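Local coordinates for type 2A phosphatase-associated protein 42 (Saccharomyces cerevisiae, PDB 2V0P) that inhibits the PP2A-like phosphatase SIT4, associates with PP2A catalytic subunits and takes part in negative regulation of the TOR signalling pathway, at residues 4-9 against 71-75; 15-20 against 81-85; 62-68 against 200-205; 111-115 against 215-219. Residues are numbered along the deposited sequence.

Contact 1 (4-9 against 71-75); sequences VTEQFN and KFLAV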
loop_
_atom_site.group_PDB
_atom_site.type_symbol
_atom_site.label_atom_id
_atom_site.label_comp_id
_atom_site.label_asym_id
_atom_site.label_seq_id
_atom_site.Cartn_x
_atom_site.Cartn_y
_atom_site.Cartn_z
ATOM N N VAL A 4 1.173 34.080 -22.978
ATOM C CA VAL A 4 0.860 33.154 -21.901
ATOM C C VAL A 4 -0.084 32.013 -22.303
ATOM O O VAL A 4 0.193 30.872 -21.944
ATOM C CB VAL A 4 0.376 33.862 -20.585
ATOM C CG1 VAL A 4 1.441 34.797 -20.074
ATOM C CG2 VAL A 4 -0.903 34.602 -20.795
ATOM N N THR A 5 -1.135 32.306 -23.078
ATOM C CA THR A 5 -2.050 31.288 -23.536
ATOM C C THR A 5 -1.433 30.253 -24.480
ATOM O O THR A 5 -1.744 29.075 -24.391
ATOM C CB THR A 5 -3.333 31.898 -24.205
ATOM O OG1 THR A 5 -4.160 32.379 -23.181
ATOM C CG2 THR A 5 -4.095 30.866 -24.931
ATOM N N GLU A 6 -0.596 30.722 -25.384
ATOM C CA GLU A 6 0.017 29.877 -26.366
ATOM C C GLU A 6 1.002 28.983 -25.640
ATOM O O GLU A 6 0.998 27.784 -25.876
ATOM C CB GLU A 6 0.764 30.708 -27.404
ATOM C CG GLU A 6 -0.075 31.174 -28.576
ATOM C CD GLU A 6 0.630 32.247 -29.412
ATOM O OE1 GLU A 6 -0.036 33.237 -29.792
ATOM O OE2 GLU A 6 1.847 32.097 -29.696
ATOM N N GLN A 7 1.778 29.594 -24.739
ATOM C CA GLN A 7 2.706 28.952 -23.911
ATOM C C GLN A 7 2.063 27.829 -23.075
ATOM O O GLN A 7 2.581 26.715 -23.045
ATOM C CB GLN A 7 3.387 29.966 -23.039
ATOM C CG GLN A 7 4.466 30.785 -23.828
ATOM C CD GLN A 7 5.366 31.561 -22.913
ATOM O OE1 GLN A 7 4.927 32.062 -21.883
ATOM N NE2 GLN A 7 6.625 31.673 -23.272
ATOM N N PHE A 8 0.981 28.163 -22.380
ATOM C CA PHE A 8 0.159 27.161 -21.663
ATOM C C PHE A 8 -0.348 26.039 -22.490
ATOM O O PHE A 8 -0.148 24.840 -22.103
ATOM C CB PHE A 8 -0.948 27.769 -20.865
ATOM C CG PHE A 8 -1.317 26.946 -19.666
ATOM C CD1 PHE A 8 -0.369 26.101 -19.076
ATOM C CD2 PHE A 8 -2.550 27.001 -19.138
ATOM C CE1 PHE A 8 -0.700 25.330 -17.984
ATOM C CE2 PHE A 8 -2.894 26.248 -18.045
ATOM C CZ PHE A 8 -1.986 25.423 -17.466
ATOM N N ASN A 9 -0.947 26.394 -23.621
ATOM C CA ASN A 9 -1.396 25.436 -24.620
ATOM C C ASN A 9 -0.308 24.480 -25.129
ATOM O O ASN A 9 -0.554 23.297 -25.266
ATOM C CB ASN A 9 -2.117 26.123 -25.788
ATOM C CG ASN A 9 -3.441 26.762 -25.361
ATOM O OD1 ASN A 9 -3.843 26.622 -24.250
ATOM N ND2 ASN A 9 -4.068 27.509 -26.254
ATOM N N LYS A 71 -8.251 29.022 -17.610
ATOM C CA LYS A 71 -7.309 27.937 -17.895
ATOM C C LYS A 71 -6.160 27.911 -16.880
ATOM O O LYS A 71 -5.755 26.889 -16.453
ATOM C CB LYS A 71 -6.629 28.171 -19.252
ATOM C CG LYS A 71 -7.283 27.496 -20.425
ATOM C CD LYS A 71 -6.809 28.069 -21.799
ATOM C CE LYS A 71 -5.588 29.025 -21.761
ATOM N NZ LYS A 71 -6.003 30.468 -22.156
ATOM N N PHE A 72 -5.650 29.091 -16.559
ATOM C CA PHE A 72 -4.455 29.287 -15.780
ATOM C C PHE A 72 -4.605 28.885 -14.324
ATOM O O PHE A 72 -3.637 28.745 -13.658
ATOM C CB PHE A 72 -4.055 30.757 -15.795
ATOM C CG PHE A 72 -3.794 31.310 -17.189
ATOM C CD1 PHE A 72 -3.110 30.570 -18.126
ATOM C CD2 PHE A 72 -4.279 32.552 -17.546
ATOM C CE1 PHE A 72 -2.904 31.062 -19.413
ATOM C CE2 PHE A 72 -4.049 33.080 -18.816
ATOM C CZ PHE A 72 -3.372 32.326 -19.750
ATOM N N LEU A 73 -5.804 28.853 -13.805
ATOM C CA LEU A 73 -6.017 28.431 -12.443
ATOM C C LEU A 73 -5.495 26.950 -12.371
ATOM O O LEU A 73 -5.219 26.423 -11.293
ATOM C CB LEU A 73 -7.521 28.470 -12.143
ATOM C CG LEU A 73 -8.174 29.851 -11.892
ATOM C CD1 LEU A 73 -9.683 29.759 -11.697
ATOM C CD2 LEU A 73 -7.543 30.579 -10.704
ATOM N N ALA A 74 -5.406 26.296 -13.501
ATOM C CA ALA A 74 -4.823 24.879 -13.521
ATOM C C ALA A 74 -3.274 24.703 -13.607
ATOM O O ALA A 74 -2.766 23.556 -13.678
ATOM C CB ALA A 74 -5.453 24.081 -14.512
ATOM N N VAL A 75 -2.535 25.790 -13.594
ATOM C CA VAL A 75 -1.090 25.693 -13.667
ATOM C C VAL A 75 -0.540 24.772 -12.525
ATOM O O VAL A 75 0.195 23.921 -12.790
ATOM C CB VAL A 75 -0.340 27.019 -13.674
ATOM C CG1 VAL A 75 -0.878 27.986 -14.735
ATOM C CG2 VAL A 75 -0.282 27.659 -12.356
#
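Residues 4-9 form the first turns of helix 4-19, with Phe-8 N and Asn-9 N bonded to Val-4 O and Thr-5 O, both at 2.9 Å. Residues 71-75 are a turn leading into helix 75-83; Lys-71 to Leu-73 have helical torsions. The backbones come nearest at Phe-8 and Phe-72, whose CA atoms are 7.8 Å apart, a gap wide enough for side chains. Phe-8 fills it: its edge meets Lys-71 O at 3.3 Å from CE2, while Val-75 CG1 covers one ring face, 3.9 Å from Phe-8 CZ. The rings of Phe-8 and Phe-72 meet obliquely, centroids 6.0 Å apart and planes at 42°. Val-4 CG2 approaches Phe-72 CZ at 3.5 Å. At the margin Lys-71 NZ donates to Thr-5 OG1 at 2.8 Å, and also bonds Ala-68 O. Leu-42 and Ile-49 of helix 29-52 touch Phe-8 and Phe-72 respectively, so the aromatic pair packs helix 4-19 and the turn before helix 75-83 against helix 29-52, as expected of the all-helical, TPR-like fold of this N-terminal domain.

Contact 2 (15-20 against 81-85); sequences YSTKLE and LLISR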
loop_
_atom_site.group_PDB
_atom_site.type_symbol
_atom_site.label_atom_id
_atom_site.label_comp_id
_atom_site.label_asym_id
_atom_site.label_seq_id
_atom_site.Cartn_x
_atom_site.Cartn_y
_atom_site.Cartn_z
ATOM N N TYR A 15 2.401 17.570 -22.486
ATOM C CA TYR A 15 1.891 16.685 -21.467
ATOM C C TYR A 15 1.041 15.566 -22.060
ATOM O O TYR A 15 1.379 14.416 -21.895
ATOM C CB TYR A 15 1.125 17.430 -20.363
ATOM C CG TYR A 15 0.599 16.460 -19.329
ATOM C CD1 TYR A 15 1.483 15.851 -18.404
ATOM C CD2 TYR A 15 -0.728 16.084 -19.316
ATOM C CE1 TYR A 15 1.024 14.928 -17.457
ATOM C CE2 TYR A 15 -1.223 15.141 -18.370
ATOM C CZ TYR A 15 -0.333 14.571 -17.454
ATOM O OH TYR A 15 -0.800 13.659 -16.546
ATOM N N SER A 16 -0.028 15.914 -22.785
ATOM C CA SER A 16 -0.951 14.924 -23.318
ATOM C C SER A 16 -0.368 14.006 -24.349
ATOM O O SER A 16 -0.722 12.850 -24.390
ATOM C CB SER A 16 -2.232 15.582 -23.889
ATOM O OG SER A 16 -2.886 16.258 -22.861
ATOM N N THR A 17 0.512 14.524 -25.195
ATOM C CA THR A 17 1.009 13.789 -26.304
ATOM C C THR A 17 2.248 12.949 -25.941
ATOM O O THR A 17 2.453 11.904 -26.519
ATOM C CB THR A 17 1.308 14.706 -27.494
ATOM O OG1 THR A 17 2.256 15.702 -27.110
ATOM C CG2 THR A 17 0.027 15.402 -27.965
ATOM N N LYS A 18 3.040 13.399 -24.976
ATOM C CA LYS A 18 4.358 12.814 -24.756
ATOM C C LYS A 18 4.720 12.518 -23.324
ATOM O O LYS A 18 5.608 11.713 -23.085
ATOM C CB LYS A 18 5.479 13.703 -25.366
ATOM C CG LYS A 18 5.429 13.813 -26.841
ATOM C CD LYS A 18 6.734 14.304 -27.403
ATOM C CE LYS A 18 6.829 14.004 -28.893
ATOM N NZ LYS A 18 6.971 12.539 -29.146
ATOM N N LEU A 19 4.090 13.166 -22.368
ATOM C CA LEU A 19 4.502 13.003 -20.992
ATOM C C LEU A 19 3.501 12.244 -20.145
ATOM O O LEU A 19 3.906 11.584 -19.202
ATOM C CB LEU A 19 4.847 14.360 -20.329
ATOM C CG LEU A 19 5.865 15.170 -21.159
ATOM C CD1 LEU A 19 5.942 16.674 -20.725
ATOM C CD2 LEU A 19 7.198 14.540 -21.067
ATOM N N GLU A 20 2.203 12.357 -20.460
ATOM C CA GLU A 20 1.191 11.635 -19.704
ATOM C C GLU A 20 1.449 10.115 -19.738
ATOM O O GLU A 20 1.492 9.468 -18.701
ATOM C CB GLU A 20 -0.202 11.911 -20.214
ATOM C CG GLU A 20 -1.260 11.433 -19.237
ATOM C CD GLU A 20 -2.651 11.922 -19.583
ATOM O OE1 GLU A 20 -2.830 12.557 -20.655
ATOM O OE2 GLU A 20 -3.570 11.678 -18.766
ATOM N N LEU A 81 0.991 17.015 -11.859
ATOM C CA LEU A 81 1.051 15.928 -12.770
ATOM C C LEU A 81 2.491 15.701 -13.346
ATOM O O LEU A 81 2.965 14.559 -13.469
ATOM C CB LEU A 81 0.084 16.147 -13.883
ATOM C CG LEU A 81 -1.404 16.103 -13.638
ATOM C CD1 LEU A 81 -2.054 16.411 -14.935
ATOM C CD2 LEU A 81 -1.808 14.709 -13.107
ATOM N N LEU A 82 3.159 16.786 -13.697
ATOM C CA LEU A 82 4.479 16.652 -14.294
ATOM C C LEU A 82 5.525 16.236 -13.284
ATOM O O LEU A 82 6.298 15.369 -13.581
ATOM C CB LEU A 82 4.907 17.980 -14.959
ATOM C CG LEU A 82 4.001 18.442 -16.101
ATOM C CD1 LEU A 82 4.265 19.931 -16.302
ATOM C CD2 LEU A 82 4.295 17.788 -17.315
ATOM N N ILE A 83 5.552 16.882 -12.131
ATOM C CA ILE A 83 6.495 16.605 -11.095
ATOM C C ILE A 83 6.386 15.144 -10.585
ATOM O O ILE A 83 7.366 14.511 -10.371
ATOM C CB ILE A 83 6.370 17.586 -9.935
ATOM C CG1 ILE A 83 6.676 19.020 -10.421
ATOM C CG2 ILE A 83 7.406 17.235 -8.822
ATOM C CD1 ILE A 83 6.532 19.987 -9.455
ATOM N N SER A 84 5.183 14.615 -10.446
ATOM C CA SER A 84 5.076 13.235 -9.922
ATOM C C SER A 84 5.784 12.216 -10.822
ATOM O O SER A 84 6.065 11.085 -10.398
ATOM C CB SER A 84 3.606 12.874 -9.730
ATOM O OG SER A 84 2.989 12.738 -10.960
ATOM N N ARG A 85 6.136 12.656 -12.045
ATOM C CA ARG A 85 6.662 11.801 -13.054
ATOM C C ARG A 85 8.234 11.849 -13.178
ATOM O O ARG A 85 8.801 11.069 -13.886
ATOM C CB ARG A 85 6.006 12.101 -14.399
ATOM C CG ARG A 85 4.683 11.484 -14.655
ATOM C CD ARG A 85 3.897 12.207 -15.736
ATOM N NE ARG A 85 2.663 11.477 -16.029
ATOM C CZ ARG A 85 1.561 11.530 -15.302
ATOM N NH1 ARG A 85 1.477 12.324 -14.250
ATOM N NH2 ARG A 85 0.512 10.784 -15.627
#
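Tyr-15 and Arg-85 lose the most surface here, 88 and 65 Å², with Leu-82 next at 50 Å². Tyr-15 (chi1 179°) extends from the last turns of helix 4-19 toward the end of helix 75-83, where it meets two successive leucines: its CD1 is 3.6 Å from Leu-82 CD2 and its CZ 3.6 Å from Leu-81 CD1. Leu-19, one turn on, adds CD1 to Leu-82 CD2 at 3.9 Å. Arg-85 folds back over its own helix end, where NH1 donates to Leu-81 O at 2.8 Å. That bond sets the guanidinium at the edge of the Tyr-15 ring, with Tyr-15 OH over one guanidinium face. Across the gap, Arg-85 NH2 makes a weak hydrogen bond to Glu-20 O (3.5 Å, 153°). Residues 15-19 make a wider pi-type turn: Glu-20 N bonds Tyr-15 O at 2.6 Å. Leu-82 also rests on Ile-39 and Leu-42 of helix 29-52. A buried apolar layer finished by an arginine at the helix ends thus packs neighbouring helices of the TPR-like array.

Contact 3 (62-68 against 200-205); sequences IDDVSTA and LRELYL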
loop_
_atom_site.group_PDB
_atom_site.type_symbol
_atom_site.label_atom_id
_atom_site.label_comp_id
_atom_site.label_asym_id
_atom_site.label_seq_id
_atom_site.Cartn_x
_atom_site.Cartn_y
_atom_site.Cartn_z
ATOM N N ILE A 62 -14.550 34.384 -9.080
ATOM C CA ILE A 62 -14.396 33.912 -10.454
ATOM C C ILE A 62 -15.075 34.866 -11.468
ATOM O O ILE A 62 -14.659 34.906 -12.593
ATOM C CB ILE A 62 -14.903 32.466 -10.681
ATOM C CG1 ILE A 62 -14.392 31.877 -12.007
ATOM C CG2 ILE A 62 -16.412 32.418 -10.667
ATOM C CD1 ILE A 62 -12.890 31.788 -12.155
ATOM N N ASP A 63 -16.083 35.630 -11.062
ATOM C CA ASP A 63 -16.679 36.641 -11.991
ATOM C C ASP A 63 -15.594 37.568 -12.559
ATOM O O ASP A 63 -15.770 38.198 -13.617
ATOM C CB ASP A 63 -17.772 37.462 -11.303
ATOM C CG ASP A 63 -19.106 36.699 -11.158
ATOM O OD1 ASP A 63 -19.385 35.769 -11.936
ATOM O OD2 ASP A 63 -19.882 37.043 -10.248
ATOM N N ASP A 64 -14.469 37.661 -11.847
ATOM C CA ASP A 64 -13.471 38.709 -12.144
ATOM C C ASP A 64 -12.443 38.252 -13.166
ATOM O O ASP A 64 -11.584 39.028 -13.605
ATOM C CB ASP A 64 -12.764 39.158 -10.867
ATOM C CG ASP A 64 -13.662 39.939 -9.943
ATOM O OD1 ASP A 64 -14.278 40.939 -10.382
ATOM O OD2 ASP A 64 -13.735 39.560 -8.759
ATOM N N VAL A 65 -12.569 37.004 -13.568
ATOM C CA VAL A 65 -11.608 36.363 -14.401
ATOM C C VAL A 65 -12.197 36.225 -15.792
ATOM O O VAL A 65 -13.340 35.729 -15.995
ATOM C CB VAL A 65 -11.161 34.974 -13.770
ATOM C CG1 VAL A 65 -10.064 34.332 -14.554
ATOM C CG2 VAL A 65 -10.703 35.144 -12.293
ATOM N N SER A 66 -11.430 36.696 -16.757
ATOM C CA SER A 66 -11.866 36.675 -18.116
ATOM C C SER A 66 -11.754 35.272 -18.609
ATOM O O SER A 66 -11.006 34.460 -18.059
ATOM C CB SER A 66 -11.082 37.671 -18.988
ATOM O OG SER A 66 -11.527 39.002 -18.726
ATOM N N THR A 67 -12.479 34.953 -19.661
ATOM C CA THR A 67 -12.718 33.529 -19.950
ATOM C C THR A 67 -11.433 32.786 -20.243
ATOM O O THR A 67 -11.220 31.719 -19.746
ATOM C CB THR A 67 -13.812 33.333 -21.044
ATOM O OG1 THR A 67 -15.053 33.708 -20.488
ATOM C CG2 THR A 67 -13.922 31.866 -21.489
ATOM N N ALA A 68 -10.560 33.374 -21.053
ATOM C CA ALA A 68 -9.378 32.703 -21.458
ATOM C C ALA A 68 -8.338 32.578 -20.319
ATOM O O ALA A 68 -7.492 31.793 -20.432
ATOM C CB ALA A 68 -8.807 33.335 -22.693
ATOM N N LEU A 200 -17.705 28.196 -24.042
ATOM C CA LEU A 200 -16.283 28.127 -23.690
ATOM C C LEU A 200 -16.015 28.259 -22.209
ATOM O O LEU A 200 -15.230 27.461 -21.592
ATOM C CB LEU A 200 -15.471 29.194 -24.444
ATOM C CG LEU A 200 -14.124 28.701 -24.940
ATOM C CD1 LEU A 200 -14.376 27.741 -26.098
ATOM C CD2 LEU A 200 -13.235 29.872 -25.399
ATOM N N ARG A 201 -16.607 29.282 -21.638
ATOM C CA ARG A 201 -16.460 29.581 -20.234
ATOM C C ARG A 201 -16.929 28.426 -19.350
ATOM O O ARG A 201 -16.342 28.181 -18.326
ATOM C CB ARG A 201 -17.247 30.827 -19.862
ATOM C CG ARG A 201 -17.038 31.264 -18.444
ATOM C CD ARG A 201 -17.435 32.724 -18.246
ATOM N NE ARG A 201 -16.974 33.150 -16.941
ATOM C CZ ARG A 201 -15.883 33.880 -16.717
ATOM N NH1 ARG A 201 -15.129 34.340 -17.744
ATOM N NH2 ARG A 201 -15.563 34.167 -15.455
ATOM N N GLU A 202 -18.045 27.798 -19.759
ATOM C CA GLU A 202 -18.587 26.654 -19.058
ATOM C C GLU A 202 -17.623 25.464 -19.144
ATOM O O GLU A 202 -17.363 24.831 -18.165
ATOM C CB GLU A 202 -19.950 26.299 -19.640
ATOM C CG GLU A 202 -20.563 25.023 -19.089
ATOM C CD GLU A 202 -21.964 24.776 -19.615
ATOM O OE1 GLU A 202 -22.219 25.080 -20.802
ATOM O OE2 GLU A 202 -22.813 24.271 -18.849
ATOM N N LEU A 203 -17.107 25.198 -20.334
ATOM C CA LEU A 203 -16.111 24.170 -20.530
ATOM C C LEU A 203 -14.861 24.328 -19.631
ATOM O O LEU A 203 -14.386 23.354 -19.035
ATOM C CB LEU A 203 -15.768 24.079 -22.013
ATOM C CG LEU A 203 -14.620 23.226 -22.521
ATOM C CD1 LEU A 203 -14.828 21.794 -22.058
ATOM C CD2 LEU A 203 -14.524 23.303 -24.045
ATOM N N TYR A 204 -14.321 25.538 -19.555
ATOM C CA TYR A 204 -13.168 25.815 -18.779
ATOM C C TYR A 204 -13.366 25.591 -17.296
ATOM O O TYR A 204 -12.495 25.037 -16.648
ATOM C CB TYR A 204 -12.636 27.229 -19.059
ATOM C CG TYR A 204 -12.135 27.402 -20.462
ATOM C CD1 TYR A 204 -11.832 26.302 -21.263
ATOM C CD2 TYR A 204 -11.901 28.668 -20.977
ATOM C CE1 TYR A 204 -11.344 26.466 -22.571
ATOM C CE2 TYR A 204 -11.428 28.841 -22.268
ATOM C CZ TYR A 204 -11.130 27.744 -23.054
ATOM O OH TYR A 204 -10.632 27.944 -24.339
ATOM N N LEU A 205 -14.486 26.027 -16.786
ATOM C CA LEU A 205 -14.908 25.800 -15.425
ATOM C C LEU A 205 -15.130 24.323 -15.141
ATOM O O LEU A 205 -14.766 23.913 -14.097
ATOM C CB LEU A 205 -16.145 26.573 -15.055
ATOM C CG LEU A 205 -15.904 28.097 -15.037
ATOM C CD1 LEU A 205 -17.205 28.798 -15.038
ATOM C CD2 LEU A 205 -15.066 28.490 -13.836
#
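This is a polar surface contact in which one arginine of helix 199-231 holds the loop between helices 29-52 and 75-83; the centre of the contact lies about 20 Å from the centre of the chain. Thr-67 and Arg-201 are the closest backbone pair, CA to CA 5.4 Å, and bury the most surface, 96 and 104 Å². Arg-201 is extended, with its first three chi angles all t, which carries the guanidinium along the loop. Val-65 O accepts from both Arg-201 NH2 (2.8 Å) and Arg-201 NH1 (2.9 Å), and Arg-201 NH1 also donates to Thr-67 OG1 at 2.8 Å. All these acceptors lie near the guanidinium plane, as in-plane N-H donors require. Apolar contacts flank the arginine: Ile-62 CG1 meets Leu-205 CD2 at 3.9 Å, and Thr-67 CG2 lies 3.8 Å from Tyr-204 CD2. Ile-62 also touches Leu-123, while Ile-70 touches both Arg-201 and Tyr-204. One arginine, giving both terminal nitrogens to a main-chain carbonyl and one to a threonine hydroxyl, thus ties an interhelical loop to helix 199-231 of the TPR-like domain.

Contact 4 (111-115 against 215-219); sequences FINFL and TINNI
Phe-111 lays its side chain over Thr-215, Asn-218 and Ile-219, with CD1 3.6 Å from Thr-215 CG2, CZ 3.6 Å from Asn-218 CB and CB 3.6 Å from Ile-219 CG1. Both segments are regular alpha helix, tied by Leu-115 N to Phe-111 O (3.3 Å) and Ile-219 N to Thr-215 O (2.7 Å). Their short axes approach to 10.6 Å and run nearly antiparallel, at 153° (signed crossing -153°). The closest CA pair is Phe-111 and Thr-215, 6.4 Å apart, consistent with the short side chain of Thr-215. Phe-111 takes chi1 -81° and chi2 -55°. Leu-115 (m, t), one turn later, brings CD2 to 3.7 Å from Thr-215 CG2 and CD1 to 4.1 Å from both Ile-216 CD1 and Ile-219 CD1. Ile-219 (m, t) also sets CD1 3.9 Å from Ile-112 CG1. Phe-114, with chi1 t, presents its ring edge to Thr-215 OG1, 3.7 Å from CD2; that hydroxyl is hydrogen-bonded to Phe-211 O. Tyr-77 and Leu-81 of helix 75-83 adjoin Phe-111, and Val-128 of helix 126-133 touches Leu-115 and Ile-216. Such interlocking apolar packing of antiparallel helices forms the buried centre of this TPR-like domain.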
loop_
_atom_site.group_PDB
_atom_site.type_symbol
_atom_site.label_atom_id
_atom_site.label_comp_id
_atom_site.label_asym_id
_atom_site.label_seq_id
_atom_site.Cartn_x
_atom_site.Cartn_y
_atom_site.Cartn_z
ATOM N N PHE A 111 -0.361 20.016 -6.082
ATOM C CA PHE A 111 -1.773 19.594 -6.083
ATOM C C PHE A 111 -2.547 20.346 -5.018
ATOM O O PHE A 111 -3.646 20.771 -5.271
ATOM C CB PHE A 111 -1.889 18.055 -5.920
ATOM C CG PHE A 111 -1.676 17.287 -7.189
ATOM C CD1 PHE A 111 -2.440 17.554 -8.318
ATOM C CD2 PHE A 111 -0.766 16.226 -7.235
ATOM C CE1 PHE A 111 -2.261 16.868 -9.493
ATOM C CE2 PHE A 111 -0.571 15.534 -8.403
ATOM C CZ PHE A 111 -1.335 15.855 -9.571
ATOM N N ILE A 112 -1.965 20.525 -3.836
ATOM C CA ILE A 112 -2.632 21.237 -2.754
ATOM C C ILE A 112 -2.774 22.780 -2.986
ATOM O O ILE A 112 -3.812 23.380 -2.727
ATOM C CB ILE A 112 -2.048 20.831 -1.374
ATOM C CG1 ILE A 112 -2.277 19.298 -1.170
ATOM C CG2 ILE A 112 -2.673 21.623 -0.268
ATOM C CD1 ILE A 112 -1.778 18.764 0.144
ATOM N N ASN A 113 -1.714 23.372 -3.514
ATOM C CA ASN A 113 -1.743 24.725 -4.075
ATOM C C ASN A 113 -2.942 24.923 -5.017
ATOM O O ASN A 113 -3.689 25.817 -4.813
ATOM C CB ASN A 113 -0.413 24.993 -4.803
ATOM C CG ASN A 113 0.730 25.179 -3.860
ATOM O OD1 ASN A 113 0.526 25.269 -2.682
ATOM N ND2 ASN A 113 1.965 25.281 -4.388
ATOM N N PHE A 114 -3.132 24.023 -5.982
ATOM C CA PHE A 114 -4.207 24.051 -6.925
ATOM C C PHE A 114 -5.594 24.076 -6.203
ATOM O O PHE A 114 -6.348 24.899 -6.488
ATOM C CB PHE A 114 -4.091 22.906 -7.895
ATOM C CG PHE A 114 -5.275 22.725 -8.819
ATOM C CD1 PHE A 114 -5.686 23.755 -9.704
ATOM C CD2 PHE A 114 -5.956 21.520 -8.852
ATOM C CE1 PHE A 114 -6.766 23.590 -10.540
ATOM C CE2 PHE A 114 -7.063 21.334 -9.765
ATOM C CZ PHE A 114 -7.469 22.403 -10.594
ATOM N N LEU A 115 -5.855 23.170 -5.260
ATOM C CA LEU A 115 -7.121 23.111 -4.556
ATOM C C LEU A 115 -7.312 24.327 -3.693
ATOM O O LEU A 115 -8.406 24.863 -3.585
ATOM C CB LEU A 115 -7.247 21.796 -3.698
ATOM C CG LEU A 115 -7.077 20.491 -4.460
ATOM C CD1 LEU A 115 -7.141 19.257 -3.499
ATOM C CD2 LEU A 115 -8.008 20.259 -5.627
ATOM N N THR A 215 -7.414 15.244 -8.916
ATOM C CA THR A 215 -6.394 15.609 -7.912
ATOM C C THR A 215 -6.468 14.742 -6.663
ATOM O O THR A 215 -5.452 14.291 -6.164
ATOM C CB THR A 215 -6.475 17.141 -7.569
ATOM O OG1 THR A 215 -6.092 17.840 -8.724
ATOM C CG2 THR A 215 -5.550 17.586 -6.446
ATOM N N ILE A 216 -7.669 14.493 -6.161
ATOM C CA ILE A 216 -7.766 13.680 -4.979
ATOM C C ILE A 216 -7.114 12.295 -5.245
ATOM O O ILE A 216 -6.382 11.856 -4.430
ATOM C CB ILE A 216 -9.213 13.561 -4.439
ATOM C CG1 ILE A 216 -9.738 14.919 -3.932
ATOM C CG2 ILE A 216 -9.303 12.465 -3.360
ATOM C CD1 ILE A 216 -8.932 15.622 -2.915
ATOM N N ASN A 217 -7.362 11.695 -6.389
ATOM C CA ASN A 217 -6.750 10.439 -6.782
ATOM C C ASN A 217 -5.247 10.498 -6.881
ATOM O O ASN A 217 -4.561 9.563 -6.549
ATOM C CB ASN A 217 -7.292 9.926 -8.088
ATOM C CG ASN A 217 -8.715 9.371 -7.941
ATOM O OD1 ASN A 217 -9.086 8.841 -6.904
ATOM N ND2 ASN A 217 -9.484 9.493 -8.977
ATOM N N ASN A 218 -4.748 11.614 -7.382
ATOM C CA ASN A 218 -3.345 11.752 -7.507
ATOM C C ASN A 218 -2.703 11.997 -6.170
ATOM O O ASN A 218 -1.579 11.508 -5.932
ATOM C CB ASN A 218 -3.015 12.872 -8.522
ATOM C CG ASN A 218 -3.649 12.656 -9.840
ATOM O OD1 ASN A 218 -3.816 11.582 -10.267
ATOM N ND2 ASN A 218 -4.091 13.741 -10.472
ATOM N N ILE A 219 -3.360 12.777 -5.305
ATOM C CA ILE A 219 -2.801 13.047 -4.027
ATOM C C ILE A 219 -2.741 11.643 -3.271
ATOM O O ILE A 219 -1.798 11.382 -2.658
ATOM C CB ILE A 219 -3.559 14.048 -3.206
ATOM C CG1 ILE A 219 -3.270 15.499 -3.743
ATOM C CG2 ILE A 219 -3.106 14.025 -1.741
ATOM C CD1 ILE A 219 -4.151 16.532 -3.200
#

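How the contacts relate
From the N terminus, helix 4-19 supplies the first segments of two loops: contact 1 returns to it at 71-75 and contact 2 at 81-85, so their segments alternate and the closures cross. Helix 29-52 lies within both loops. Contact 3 opens at 62-68, before either has closed, and ends at 200-205, crossing both and bringing in helix 199-231. Contact 4 starts at 111-115, after contacts 1 and 2 are complete, and finishes at 215-219, crossing contact 3. Physical links follow: Leu-73 CD1 meets Ile-62 CD1 at 3.8 Å, Ala-74 CA meets Phe-114 CE1 at 3.8 Å, and Leu-81 N meets Phe-111 CZ at 3.5 Å. Contact 4, between helices 93-120 and 199-231, therefore adjoins contacts 1 and 2, which hold helix 4-19.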